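Quinone oxidoreductase (Thermus thermophilus, PDB 1IZ0) probably catalyses the NADPH-dependent reduction of quinones, binding the dinucleotide in a Rossmann-type domain. Local coordinates at residues Leu151-Leu163 with Ala171-Ala184. Sequence-based numbering, arbitrary orientation.
Sequences LRVLAAASRPEKL and AEEAATYAEVPERA. With SO4 (sulfate ion), chain B.
Ala155 and Ala175 carry the ladder that pairs strand 152-157 with strand 173-176, an edge strand of the parallel sheet, in a beta-alpha-beta unit of the NADPH-binding Rossmann domain. Ala155 N donates to Glu173 O, Ala175 N to Ala155 O (2.7 Å) and Ala157 N to Ala175 O, the alternation expected of parallel strands.

At the start of the ladder, Arg152 holds Glu172 side-on: NE meets OE2 at 2.8 Å on its syn lone pair, nearly straight at 171°, while NH2 reaches OE1. Guanidinium and carboxylate lie 11° from coplanar; Glu172 gets there by an extended chain, with CG anti to the backbone N (chi1 179°). A methionine in place of Arg152 would probably leave the Glu172 carboxylate without its countercharge and free to turn.

Small side chains suit the close apolar packing. Ala156 CB lies 3.5 Å from Val180 CG2, closer than usual van der Waals contact, its single methyl letting strand and helix 180-186 approach. On the other face, Leu163 CB covers Ala174 CB at 3.9 Å.

Beyond the strand ends, Ser158, Lys162 and Tyr177, all NADPH-binding residues, bind a sulfate, probably from the crystallisation liquor. Ser158 N bonds O2, while Ser158 OG and Lys162 NZ, the latter also bonded to Arg292 O, share O4. Tyr177 has Ala157 O over one ring face, toward the rim, and its OH, also bonded to Ala133 N, donates to sulfate O3 at 2.8 Å, with that oxygen in the ring plane.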
loop_
_atom_site.group_PDB
_atom_site.type_symbol
_atom_site.label_atom_id
_atom_site.label_comp_id
_atom_site.label_asym_id
_atom_site.label_seq_id
_atom_site.Cartn_x
_atom_site.Cartn_y
_atom_site.Cartn_z
ATOM N N LEU A 151 -15.556 -10.317 3.674
ATOM C CA LEU A 151 -16.327 -9.292 2.979
ATOM C C LEU A 151 -16.644 -9.652 1.527
ATOM O O LEU A 151 -15.966 -10.477 0.914
ATOM C CB LEU A 151 -15.571 -7.958 3.009
ATOM C CG LEU A 151 -15.022 -7.470 4.353
ATOM C CD1 LEU A 151 -14.216 -6.188 4.134
ATOM C CD2 LEU A 151 -16.159 -7.224 5.332
ATOM N N ARG A 152 -17.687 -9.025 0.993
ATOM C CA ARG A 152 -18.095 -9.221 -0.393
ATOM C C ARG A 152 -17.411 -8.088 -1.146
ATOM O O ARG A 152 -17.676 -6.916 -0.874
ATOM C CB ARG A 152 -19.615 -9.106 -0.522
ATOM C CG ARG A 152 -20.383 -10.273 0.094
ATOM C CD ARG A 152 -21.887 -10.069 -0.047
ATOM N NE ARG A 152 -22.290 -9.866 -1.440
ATOM C CZ ARG A 152 -23.427 -9.281 -1.804
ATOM N NH1 ARG A 152 -24.272 -8.843 -0.872
ATOM N NH2 ARG A 152 -23.718 -9.124 -3.091
ATOM N N VAL A 153 -16.542 -8.435 -2.091
ATOM C CA VAL A 153 -15.772 -7.434 -2.828
ATOM C C VAL A 153 -16.193 -7.120 -4.255
ATOM O O VAL A 153 -16.391 -8.020 -5.073
ATOM C CB VAL A 153 -14.275 -7.841 -2.877
ATOM C CG1 VAL A 153 -13.456 -6.769 -3.592
ATOM C CG2 VAL A 153 -13.758 -8.090 -1.466
ATOM N N LEU A 154 -16.298 -5.828 -4.547
ATOM C CA LEU A 154 -16.645 -5.344 -5.884
ATOM C C LEU A 154 -15.374 -4.623 -6.300
ATOM O O LEU A 154 -15.051 -3.576 -5.740
ATOM C CB LEU A 154 -17.796 -4.334 -5.823
ATOM C CG LEU A 154 -18.730 -4.080 -7.012
ATOM C CD1 LEU A 154 -19.226 -2.634 -6.916
ATOM C CD2 LEU A 154 -18.045 -4.306 -8.348
ATOM N N ALA A 155 -14.647 -5.184 -7.260
ATOM C CA ALA A 155 -13.396 -4.583 -7.713
ATOM C C ALA A 155 -13.625 -3.725 -8.937
ATOM O O ALA A 155 -14.454 -4.047 -9.784
ATOM C CB ALA A 155 -12.366 -5.677 -8.030
ATOM N N ALA A 156 -12.888 -2.628 -9.031
ATOM C CA ALA A 156 -13.018 -1.747 -10.177
ATOM C C ALA A 156 -11.637 -1.328 -10.661
ATOM O O ALA A 156 -10.704 -1.213 -9.869
ATOM C CB ALA A 156 -13.843 -0.529 -9.804
ATOM N N ALA A 157 -11.510 -1.135 -11.970
ATOM C CA ALA A 157 -10.258 -0.705 -12.585
ATOM C C ALA A 157 -10.605 0.100 -13.837
ATOM O O ALA A 157 -11.773 0.184 -14.220
ATOM C CB ALA A 157 -9.393 -1.913 -12.945
ATOM N N SER A 158 -9.598 0.677 -14.482
ATOM C CA SER A 158 -9.831 1.495 -15.670
ATOM C C SER A 158 -10.045 0.733 -16.979
ATOM O O SER A 158 -10.917 1.080 -17.771
ATOM C CB SER A 158 -8.666 2.469 -15.862
ATOM O OG SER A 158 -7.440 1.770 -16.040
ATOM N N ARG A 159 -9.251 -0.306 -17.196
ATOM C CA ARG A 159 -9.308 -1.080 -18.430
ATOM C C ARG A 159 -9.827 -2.496 -18.196
ATOM O O ARG A 159 -9.541 -3.110 -17.170
ATOM C CB ARG A 159 -7.897 -1.143 -19.037
ATOM C CG ARG A 159 -7.782 -0.759 -20.507
ATOM C CD ARG A 159 -7.393 -1.953 -21.400
ATOM N NE ARG A 159 -8.481 -2.923 -21.553
ATOM C CZ ARG A 159 -8.476 -3.936 -22.417
ATOM N NH1 ARG A 159 -7.437 -4.129 -23.218
ATOM N NH2 ARG A 159 -9.520 -4.752 -22.494
ATOM N N PRO A 160 -10.604 -3.032 -19.150
ATOM C CA PRO A 160 -11.141 -4.389 -19.017
ATOM C C PRO A 160 -10.025 -5.407 -18.771
ATOM O O PRO A 160 -10.221 -6.382 -18.057
ATOM C CB PRO A 160 -11.834 -4.614 -20.357
ATOM C CG PRO A 160 -12.321 -3.236 -20.709
ATOM C CD PRO A 160 -11.123 -2.378 -20.366
ATOM N N GLU A 161 -8.851 -5.169 -19.354
ATOM C CA GLU A 161 -7.726 -6.087 -19.189
ATOM C C GLU A 161 -7.155 -6.111 -17.768
ATOM O O GLU A 161 -6.309 -6.945 -17.453
ATOM C CB GLU A 161 -6.604 -5.738 -20.170
ATOM C CG GLU A 161 -5.804 -4.502 -19.781
ATOM C CD GLU A 161 -4.651 -4.230 -20.729
ATOM O OE1 GLU A 161 -4.911 -3.928 -21.913
ATOM O OE2 GLU A 161 -3.483 -4.321 -20.290
ATOM N N LYS A 162 -7.608 -5.201 -16.911
ATOM C CA LYS A 162 -7.120 -5.160 -15.530
ATOM C C LYS A 162 -8.061 -5.857 -14.551
ATOM O O LYS A 162 -7.752 -5.988 -13.365
ATOM C CB LYS A 162 -6.935 -3.714 -15.067
ATOM C CG LYS A 162 -5.827 -2.959 -15.766
ATOM C CD LYS A 162 -5.678 -1.565 -15.176
ATOM C CE LYS A 162 -4.494 -0.831 -15.776
ATOM N NZ LYS A 162 -4.446 0.574 -15.295
ATOM N N LEU A 163 -9.199 -6.319 -15.054
ATOM C CA LEU A 163 -10.207 -6.948 -14.213
ATOM C C LEU A 163 -10.020 -8.426 -13.872
ATOM O O LEU A 163 -10.530 -8.890 -12.855
ATOM C CB LEU A 163 -11.575 -6.736 -14.851
ATOM C CG LEU A 163 -11.904 -5.268 -15.131
ATOM C CD1 LEU A 163 -13.269 -5.176 -15.795
ATOM C CD2 LEU A 163 -11.888 -4.474 -13.825
ATOM N N ALA A 171 -12.731 -11.319 -5.836
ATOM C CA ALA A 171 -13.812 -10.344 -5.979
ATOM C C ALA A 171 -15.072 -11.020 -6.518
ATOM O O ALA A 171 -14.984 -11.881 -7.390
ATOM C CB ALA A 171 -13.391 -9.216 -6.905
ATOM N N GLU A 172 -16.232 -10.626 -5.993
ATOM C CA GLU A 172 -17.527 -11.178 -6.413
ATOM C C GLU A 172 -17.813 -10.723 -7.844
ATOM O O GLU A 172 -18.369 -11.469 -8.652
ATOM C CB GLU A 172 -18.625 -10.702 -5.446
ATOM C CG GLU A 172 -20.042 -11.171 -5.763
ATOM C CD GLU A 172 -21.030 -10.891 -4.619
ATOM O OE1 GLU A 172 -22.196 -10.544 -4.901
ATOM O OE2 GLU A 172 -20.650 -11.032 -3.435
ATOM N N GLU A 173 -17.430 -9.492 -8.152
ATOM C CA GLU A 173 -17.590 -8.947 -9.496
ATOM C C GLU A 173 -16.469 -7.947 -9.686
ATOM O O GLU A 173 -15.969 -7.384 -8.709
ATOM C CB GLU A 173 -18.936 -8.240 -9.667
ATOM C CG GLU A 173 -20.144 -9.168 -9.698
ATOM C CD GLU A 173 -21.403 -8.467 -10.188
ATOM O OE1 GLU A 173 -21.728 -7.380 -9.662
ATOM O OE2 GLU A 173 -22.072 -9.001 -11.096
ATOM N N ALA A 174 -16.065 -7.741 -10.934
ATOM C CA ALA A 174 -15.011 -6.786 -11.265
ATOM C C ALA A 174 -15.596 -5.899 -12.354
ATOM O O ALA A 174 -16.259 -6.399 -13.260
ATOM C CB ALA A 174 -13.768 -7.514 -11.775
ATOM N N ALA A 175 -15.369 -4.591 -12.277
ATOM C CA ALA A 175 -15.946 -3.699 -13.274
ATOM C C ALA A 175 -15.104 -2.470 -13.589
ATOM O O ALA A 175 -14.275 -2.052 -12.788
ATOM C CB ALA A 175 -17.329 -3.266 -12.816
ATOM N N THR A 176 -15.316 -1.892 -14.768
ATOM C CA THR A 176 -14.587 -0.693 -15.145
ATOM C C THR A 176 -15.266 0.444 -14.391
ATOM O O THR A 176 -16.426 0.323 -13.987
ATOM C CB THR A 176 -14.677 -0.420 -16.652
ATOM O OG1 THR A 176 -16.053 -0.307 -17.025
ATOM C CG2 THR A 176 -14.025 -1.550 -17.447
ATOM N N TYR A 177 -14.553 1.545 -14.190
ATOM C CA TYR A 177 -15.128 2.660 -13.455
ATOM C C TYR A 177 -16.473 3.123 -14.005
ATOM O O TYR A 177 -17.381 3.452 -13.244
ATOM C CB TYR A 177 -14.133 3.827 -13.414
ATOM C CG TYR A 177 -12.869 3.494 -12.648
ATOM C CD1 TYR A 177 -12.935 2.966 -11.360
ATOM C CD2 TYR A 177 -11.607 3.695 -13.212
ATOM C CE1 TYR A 177 -11.782 2.644 -10.649
ATOM C CE2 TYR A 177 -10.443 3.371 -12.509
ATOM C CZ TYR A 177 -10.537 2.846 -11.229
ATOM O OH TYR A 177 -9.392 2.513 -10.521
ATOM N N ALA A 178 -16.616 3.128 -15.322
ATOM C CA ALA A 178 -17.859 3.576 -15.940
ATOM C C ALA A 178 -19.068 2.726 -15.545
ATOM O O ALA A 178 -20.194 3.233 -15.473
ATOM C CB ALA A 178 -17.707 3.589 -17.464
ATOM N N GLU A 179 -18.844 1.441 -15.286
ATOM C CA GLU A 179 -19.951 0.556 -14.927
ATOM C C GLU A 179 -20.177 0.337 -13.431
ATOM O O GLU A 179 -21.134 -0.329 -13.044
ATOM C CB GLU A 179 -19.797 -0.790 -15.646
ATOM C CG GLU A 179 -18.365 -1.280 -15.770
ATOM C CD GLU A 179 -18.210 -2.396 -16.798
ATOM O OE1 GLU A 179 -18.793 -2.266 -17.896
ATOM O OE2 GLU A 179 -17.502 -3.391 -16.517
ATOM N N VAL A 180 -19.317 0.910 -12.593
ATOM C CA VAL A 180 -19.462 0.765 -11.146
ATOM C C VAL A 180 -20.830 1.239 -10.633
ATOM O O VAL A 180 -21.452 0.577 -9.794
ATOM C CB VAL A 180 -18.333 1.527 -10.388
ATOM C CG1 VAL A 180 -18.733 1.766 -8.921
ATOM C CG2 VAL A 180 -17.045 0.706 -10.429
ATOM N N PRO A 181 -21.311 2.400 -11.117
ATOM C CA PRO A 181 -22.608 2.907 -10.672
ATOM C C PRO A 181 -23.736 1.890 -10.819
ATOM O O PRO A 181 -24.547 1.718 -9.910
ATOM C CB PRO A 181 -22.809 4.133 -11.553
ATOM C CG PRO A 181 -21.403 4.666 -11.665
ATOM C CD PRO A 181 -20.603 3.412 -11.927
ATOM N N GLU A 182 -23.793 1.216 -11.960
ATOM C CA GLU A 182 -24.839 0.228 -12.185
ATOM C C GLU A 182 -24.605 -1.020 -11.334
ATOM O O GLU A 182 -25.557 -1.670 -10.904
ATOM C CB GLU A 182 -24.910 -0.140 -13.667
ATOM N N ARG A 183 -23.346 -1.361 -11.077
ATOM C CA ARG A 183 -23.068 -2.540 -10.255
ATOM C C ARG A 183 -23.438 -2.255 -8.797
ATOM O O ARG A 183 -24.041 -3.094 -8.118
ATOM C CB ARG A 183 -21.594 -2.949 -10.369
ATOM C CG ARG A 183 -21.152 -3.343 -11.791
ATOM C CD ARG A 183 -22.244 -4.118 -12.545
ATOM N NE ARG A 183 -22.670 -5.318 -11.830
ATOM C CZ ARG A 183 -23.860 -5.900 -11.981
ATOM N NH1 ARG A 183 -24.755 -5.393 -12.820
ATOM N NH2 ARG A 183 -24.159 -6.988 -11.288
ATOM N N ALA A 184 -23.101 -1.062 -8.324
ATOM C CA ALA A 184 -23.429 -0.688 -6.956
ATOM C C ALA A 184 -24.947 -0.789 -6.756
ATOM O O ALA A 184 -25.420 -1.283 -5.735
ATOM C CB ALA A 184 -22.954 0.727 -6.671
HETATM S S SO4 B . -6.417 2.107 -12.563
HETATM O O1 SO4 B . -5.183 1.516 -11.682
HETATM O O2 SO4 B . -7.307 0.981 -12.770
HETATM O O3 SO4 B . -6.986 3.100 -11.926
HETATM O O4 SO4 B . -5.780 2.444 -13.812
#